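Local coordinates for protein dipeptidase AC. Metallo peptidase. MEROPS family M19 (PDB 3LY0) that probably hydrolyses dipeptides as a zinc-dependent metallodipeptidase, held here with a phosphinate mimic of L-Ala-D-Ala in its two-zinc active site, at residues Gly175-Gly187 against His237-Gln250. Numbering follows the deposited sequence.
With LY0 ((2R)-3-[(R)-[(1R)-1-aminoethyl](hydroxy)phosphoryl]-2-methylpropanoic acid), chain C.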
loop_
_atom_site.group_PDB
_atom_site.type_symbol
_atom_site.label_atom_id
_atom_site.label_comp_id
_atom_site.label_asym_id
_atom_site.label_seq_id
_atom_site.Cartn_x
_atom_site.Cartn_y
_atom_site.Cartn_z
ATOM N N GLY A 175 11.715 8.884 -4.538
ATOM C CA GLY A 175 10.484 8.318 -5.065
ATOM C C GLY A 175 10.158 8.853 -6.448
ATOM O O GLY A 175 10.668 9.898 -6.879
ATOM N N VAL A 176 9.286 8.149 -7.156
ATOM C CA VAL A 176 8.921 8.585 -8.493
ATOM C C VAL A 176 7.963 9.754 -8.413
ATOM O O VAL A 176 7.098 9.799 -7.548
ATOM C CB VAL A 176 8.250 7.456 -9.333
ATOM C CG1 VAL A 176 9.204 6.301 -9.553
ATOM C CG2 VAL A 176 6.917 6.993 -8.710
ATOM N N PRO A 177 8.103 10.719 -9.325
ATOM C CA PRO A 177 7.015 11.680 -9.477
ATOM C C PRO A 177 5.840 10.985 -10.140
ATOM O O PRO A 177 6.043 9.964 -10.813
ATOM C CB PRO A 177 7.607 12.712 -10.441
ATOM C CG PRO A 177 8.583 11.911 -11.261
ATOM C CD PRO A 177 9.194 10.945 -10.290
ATOM N N PHE A 178 4.635 11.505 -9.955
ATOM C CA PHE A 178 3.473 10.973 -10.660
ATOM C C PHE A 178 3.485 11.472 -12.092
ATOM O O PHE A 178 3.377 12.674 -12.334
ATOM C CB PHE A 178 2.186 11.406 -9.973
ATOM C CG PHE A 178 2.055 10.888 -8.583
ATOM C CD1 PHE A 178 1.677 9.571 -8.357
ATOM C CD2 PHE A 178 2.332 11.703 -7.497
ATOM C CE1 PHE A 178 1.567 9.081 -7.073
ATOM C CE2 PHE A 178 2.219 11.220 -6.209
ATOM C CZ PHE A 178 1.837 9.905 -5.995
ATOM N N ARG A 179 3.621 10.549 -13.039
ATOM C CA ARG A 179 3.702 10.919 -14.445
ATOM C C ARG A 179 3.085 9.828 -15.307
ATOM O O ARG A 179 3.144 8.650 -14.971
ATOM C CB ARG A 179 5.169 11.127 -14.822
ATOM C CG ARG A 179 5.472 11.249 -16.293
ATOM C CD ARG A 179 6.980 11.352 -16.483
ATOM N NE ARG A 179 7.517 12.503 -15.763
ATOM C CZ ARG A 179 8.649 12.515 -15.062
ATOM N NH1 ARG A 179 9.414 11.435 -14.975
ATOM N NH2 ARG A 179 9.029 13.627 -14.455
ATOM N N PHE A 180 2.483 10.220 -16.423
ATOM C CA PHE A 180 2.006 9.253 -17.408
ATOM C C PHE A 180 2.076 9.884 -18.791
ATOM O O PHE A 180 1.589 10.993 -18.970
ATOM C CB PHE A 180 0.558 8.844 -17.141
ATOM C CG PHE A 180 0.061 7.772 -18.077
ATOM C CD1 PHE A 180 0.112 6.436 -17.705
ATOM C CD2 PHE A 180 -0.416 8.096 -19.341
ATOM C CE1 PHE A 180 -0.322 5.449 -18.562
ATOM C CE2 PHE A 180 -0.853 7.110 -20.217
ATOM C CZ PHE A 180 -0.808 5.778 -19.828
ATOM N N PRO A 181 2.677 9.185 -19.767
ATOM C CA PRO A 181 3.380 7.915 -19.592
ATOM C C PRO A 181 4.817 8.189 -19.161
ATOM O O PRO A 181 5.334 9.285 -19.392
ATOM C CB PRO A 181 3.361 7.326 -21.005
ATOM C CG PRO A 181 3.463 8.526 -21.868
ATOM C CD PRO A 181 2.588 9.556 -21.198
ATOM N N GLY A 182 5.459 7.223 -18.522
ATOM C CA GLY A 182 6.858 7.380 -18.196
ATOM C C GLY A 182 7.450 6.167 -17.516
ATOM O O GLY A 182 6.737 5.373 -16.909
ATOM N N SER A 183 8.766 6.042 -17.631
ATOM C CA SER A 183 9.530 4.982 -17.001
ATOM C C SER A 183 9.643 5.248 -15.502
ATOM O O SER A 183 9.657 6.398 -15.081
ATOM C CB SER A 183 10.930 4.954 -17.615
ATOM O OG SER A 183 11.868 4.269 -16.807
ATOM N N PRO A 184 9.735 4.184 -14.690
ATOM C CA PRO A 184 9.991 4.372 -13.256
ATOM C C PRO A 184 11.422 4.837 -12.971
ATOM O O PRO A 184 11.751 5.122 -11.825
ATOM C CB PRO A 184 9.786 2.973 -12.663
ATOM C CG PRO A 184 9.246 2.129 -13.733
ATOM C CD PRO A 184 9.567 2.769 -15.052
ATOM N N ASP A 185 12.271 4.913 -13.991
ATOM C CA ASP A 185 13.655 5.349 -13.789
ATOM C C ASP A 185 13.727 6.868 -13.824
ATOM O O ASP A 185 14.160 7.467 -14.810
ATOM C CB ASP A 185 14.564 4.723 -14.852
ATOM C CG ASP A 185 16.036 4.948 -14.575
ATOM O OD1 ASP A 185 16.380 5.474 -13.496
ATOM O OD2 ASP A 185 16.858 4.593 -15.449
ATOM N N THR A 186 13.313 7.485 -12.723
ATOM C CA THR A 186 13.093 8.924 -12.676
ATOM C C THR A 186 14.151 9.708 -11.909
ATOM O O THR A 186 14.128 10.943 -11.900
ATOM C CB THR A 186 11.722 9.234 -12.066
ATOM O OG1 THR A 186 11.647 8.642 -10.758
ATOM C CG2 THR A 186 10.619 8.661 -12.927
ATOM N N GLY A 187 15.070 9.000 -11.260
ATOM C CA GLY A 187 16.098 9.671 -10.478
ATOM C C GLY A 187 17.137 8.782 -9.821
ATOM O O GLY A 187 17.330 7.622 -10.201
ATOM N N HIS A 237 3.513 -2.143 -15.382
ATOM C CA HIS A 237 3.910 -1.081 -16.302
ATOM C C HIS A 237 3.623 -1.448 -17.756
ATOM O O HIS A 237 3.307 -0.581 -18.569
ATOM C CB HIS A 237 5.392 -0.773 -16.124
ATOM C CG HIS A 237 5.811 0.523 -16.734
ATOM N ND1 HIS A 237 6.232 0.626 -18.042
ATOM C CD2 HIS A 237 5.847 1.775 -16.224
ATOM C CE1 HIS A 237 6.525 1.887 -18.306
ATOM N NE2 HIS A 237 6.301 2.603 -17.220
ATOM N N ALA A 238 3.735 -2.737 -18.067
ATOM C CA ALA A 238 3.519 -3.217 -19.433
ATOM C C ALA A 238 2.078 -3.000 -19.872
ATOM O O ALA A 238 1.805 -2.908 -21.073
ATOM C CB ALA A 238 3.910 -4.686 -19.547
ATOM N N VAL A 239 1.159 -2.912 -18.917
ATOM C CA VAL A 239 -0.247 -2.652 -19.205
ATOM C C VAL A 239 -0.568 -1.159 -19.127
ATOM O O VAL A 239 -1.218 -0.609 -20.021
ATOM C CB VAL A 239 -1.154 -3.443 -18.237
ATOM C CG1 VAL A 239 -2.613 -3.122 -18.459
ATOM C CG2 VAL A 239 -0.891 -4.940 -18.368
ATOM N N THR A 240 -0.117 -0.515 -18.051
ATOM C CA THR A 240 -0.326 0.916 -17.847
ATOM C C THR A 240 1.016 1.552 -17.502
ATOM O O THR A 240 1.524 1.356 -16.400
ATOM C CB THR A 240 -1.279 1.161 -16.658
ATOM O OG1 THR A 240 -2.569 0.620 -16.957
ATOM C CG2 THR A 240 -1.409 2.655 -16.343
ATOM N N PRO A 241 1.611 2.298 -18.448
ATOM C CA PRO A 241 2.961 2.851 -18.260
ATOM C C PRO A 241 2.998 4.104 -17.386
ATOM O O PRO A 241 3.518 5.149 -17.790
ATOM C CB PRO A 241 3.400 3.172 -19.691
ATOM C CG PRO A 241 2.110 3.498 -20.376
ATOM C CD PRO A 241 1.134 2.490 -19.829
ATOM N N SER A 242 2.461 3.976 -16.176
ATOM C CA SER A 242 2.602 4.989 -15.133
ATOM C C SER A 242 3.954 4.831 -14.444
ATOM O O SER A 242 4.424 3.713 -14.254
ATOM C CB SER A 242 1.499 4.812 -14.088
ATOM O OG SER A 242 1.817 5.507 -12.886
ATOM N N THR A 243 4.576 5.938 -14.052
ATOM C CA THR A 243 5.821 5.868 -13.276
ATOM C C THR A 243 5.694 5.028 -11.994
ATOM O O THR A 243 6.703 4.558 -11.458
ATOM C CB THR A 243 6.301 7.270 -12.874
ATOM O OG1 THR A 243 5.202 7.985 -12.294
ATOM C CG2 THR A 243 6.776 8.033 -14.125
ATOM N N ARG A 244 4.463 4.868 -11.512
ATOM C CA ARG A 244 4.202 4.125 -10.276
ATOM C C ARG A 244 4.145 2.606 -10.444
ATOM O O ARG A 244 4.177 1.865 -9.454
ATOM C CB ARG A 244 2.928 4.639 -9.621
ATOM C CG ARG A 244 3.169 5.847 -8.729
ATOM C CD ARG A 244 3.770 5.421 -7.394
ATOM N NE ARG A 244 2.762 4.894 -6.473
ATOM C CZ ARG A 244 2.593 3.612 -6.156
ATOM N NH1 ARG A 244 3.353 2.661 -6.688
ATOM N NH2 ARG A 244 1.659 3.283 -5.272
ATOM N N ASN A 245 4.047 2.138 -11.683
ATOM C CA ASN A 245 3.935 0.701 -11.941
ATOM C C ASN A 245 5.280 -0.006 -12.140
ATOM O O ASN A 245 6.339 0.637 -12.170
ATOM C CB ASN A 245 2.963 0.460 -13.099
ATOM C CG ASN A 245 1.519 0.694 -12.694
ATOM O OD1 ASN A 245 1.189 0.690 -11.502
ATOM N ND2 ASN A 245 0.650 0.879 -13.674
ATOM N N LEU A 246 5.228 -1.331 -12.244
ATOM C CA LEU A 246 6.426 -2.157 -12.252
ATOM C C LEU A 246 6.670 -2.730 -13.645
ATOM O O LEU A 246 5.767 -3.295 -14.254
ATOM C CB LEU A 246 6.267 -3.306 -11.247
ATOM C CG LEU A 246 6.223 -2.905 -9.768
ATOM C CD1 LEU A 246 5.647 -4.028 -8.926
ATOM C CD2 LEU A 246 7.598 -2.509 -9.271
ATOM N N THR A 247 7.898 -2.608 -14.131
ATOM C CA THR A 247 8.242 -3.186 -15.434
ATOM C C THR A 247 8.393 -4.698 -15.316
ATOM O O THR A 247 8.506 -5.245 -14.210
ATOM C CB THR A 247 9.561 -2.626 -15.973
ATOM O OG1 THR A 247 10.648 -3.116 -15.172
ATOM C CG2 THR A 247 9.559 -1.103 -15.938
ATOM N N ASP A 248 8.392 -5.380 -16.455
ATOM C CA ASP A 248 8.552 -6.827 -16.440
ATOM C C ASP A 248 9.885 -7.234 -15.825
ATOM O O ASP A 248 9.977 -8.271 -15.160
ATOM C CB ASP A 248 8.399 -7.414 -17.850
ATOM C CG ASP A 248 6.951 -7.448 -18.317
ATOM O OD1 ASP A 248 6.041 -7.118 -17.527
ATOM O OD2 ASP A 248 6.728 -7.810 -19.489
ATOM N N ARG A 249 10.910 -6.412 -16.032
ATOM C CA ARG A 249 12.213 -6.666 -15.438
ATOM C C ARG A 249 12.113 -6.611 -13.919
ATOM O O ARG A 249 12.653 -7.462 -13.217
ATOM C CB ARG A 249 13.250 -5.661 -15.933
ATOM C CG ARG A 249 14.672 -6.017 -15.500
ATOM C CD ARG A 249 15.653 -4.899 -15.779
ATOM N NE ARG A 249 15.330 -3.708 -15.000
ATOM C CZ ARG A 249 15.774 -3.480 -13.766
ATOM N NH1 ARG A 249 16.577 -4.356 -13.175
ATOM N NH2 ARG A 249 15.419 -2.379 -13.127
ATOM N N GLN A 250 11.411 -5.601 -13.420
ATOM C CA GLN A 250 11.195 -5.494 -11.981
ATOM C C GLN A 250 10.372 -6.673 -11.444
ATOM O O GLN A 250 10.671 -7.241 -10.389
ATOM C CB GLN A 250 10.512 -4.170 -11.650
ATOM C CG GLN A 250 11.402 -2.954 -11.822
ATOM C CD GLN A 250 10.652 -1.672 -11.559
ATOM O OE1 GLN A 250 9.671 -1.376 -12.228
ATOM N NE2 GLN A 250 11.093 -0.911 -10.560
HETATM P P LY0 C . -1.053 7.089 -1.887
HETATM C C1 LY0 C . -1.414 9.729 -1.050
HETATM N N1 LY0 C . -1.000 7.970 0.646
HETATM C C2 LY0 C . -1.614 8.289 -0.630
HETATM C C4 LY0 C . -2.102 7.207 -3.391
HETATM C C5 LY0 C . -1.354 7.289 -4.692
HETATM C C6 LY0 C . -0.255 6.267 -4.803
HETATM C C7 LY0 C . -2.232 7.400 -5.913
HETATM O O31 LY0 C . -1.157 5.735 -1.226
HETATM O O32 LY0 C . 0.452 7.366 -2.215
HETATM O O61 LY0 C . 0.675 6.405 -5.781
HETATM O O62 LY0 C . -0.161 5.322 -4.002
HETATM O O HOH W 1 0.829 7.929 -13.264
#
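T243 reaches into the curve of 175-187 and is gripped by three hydrogen bonds. Its OG1 donates to P177 O (2.6 Å), in the plane of that carbonyl, and accepts from R179 N; its own N donates to R179 O at 172°. With chi1 at 49°, OG1 sits between backbone N and carbonyl carbon, while CG2 is turned to R179 CB (3.6 Å) and S183 O. P241 O receives G182 N, and H237 NE2 donates to G182 O (2.8 Å), which lies in the imidazole plane although the nitrogen stands above the carbonyl plane. A water bridges R179 O and S242 OG. Two largely irregular segments, one holding strand 179-180, the other leading into helix 248-256, meet beside the active site of the TIM-barrel-type M19 fold, and each lends the inhibitor pocket a side chain. R244, its chain bent at chi2 and chi3, grips the LY0 carboxylate through NE to O61 (2.7 Å) and NH2 to O62 (3.0 Å); H233 O also takes NH2. The F178 ring meets O61 edge-on through CE1 and runs alongside R244. Apolar contacts flank these bonds: V176 CG2 touches R244 CD (3.8 Å), F180 CE1 presses on P241 CD (3.5 Å), and P184 CG lies against T247 CG2 (3.9 Å).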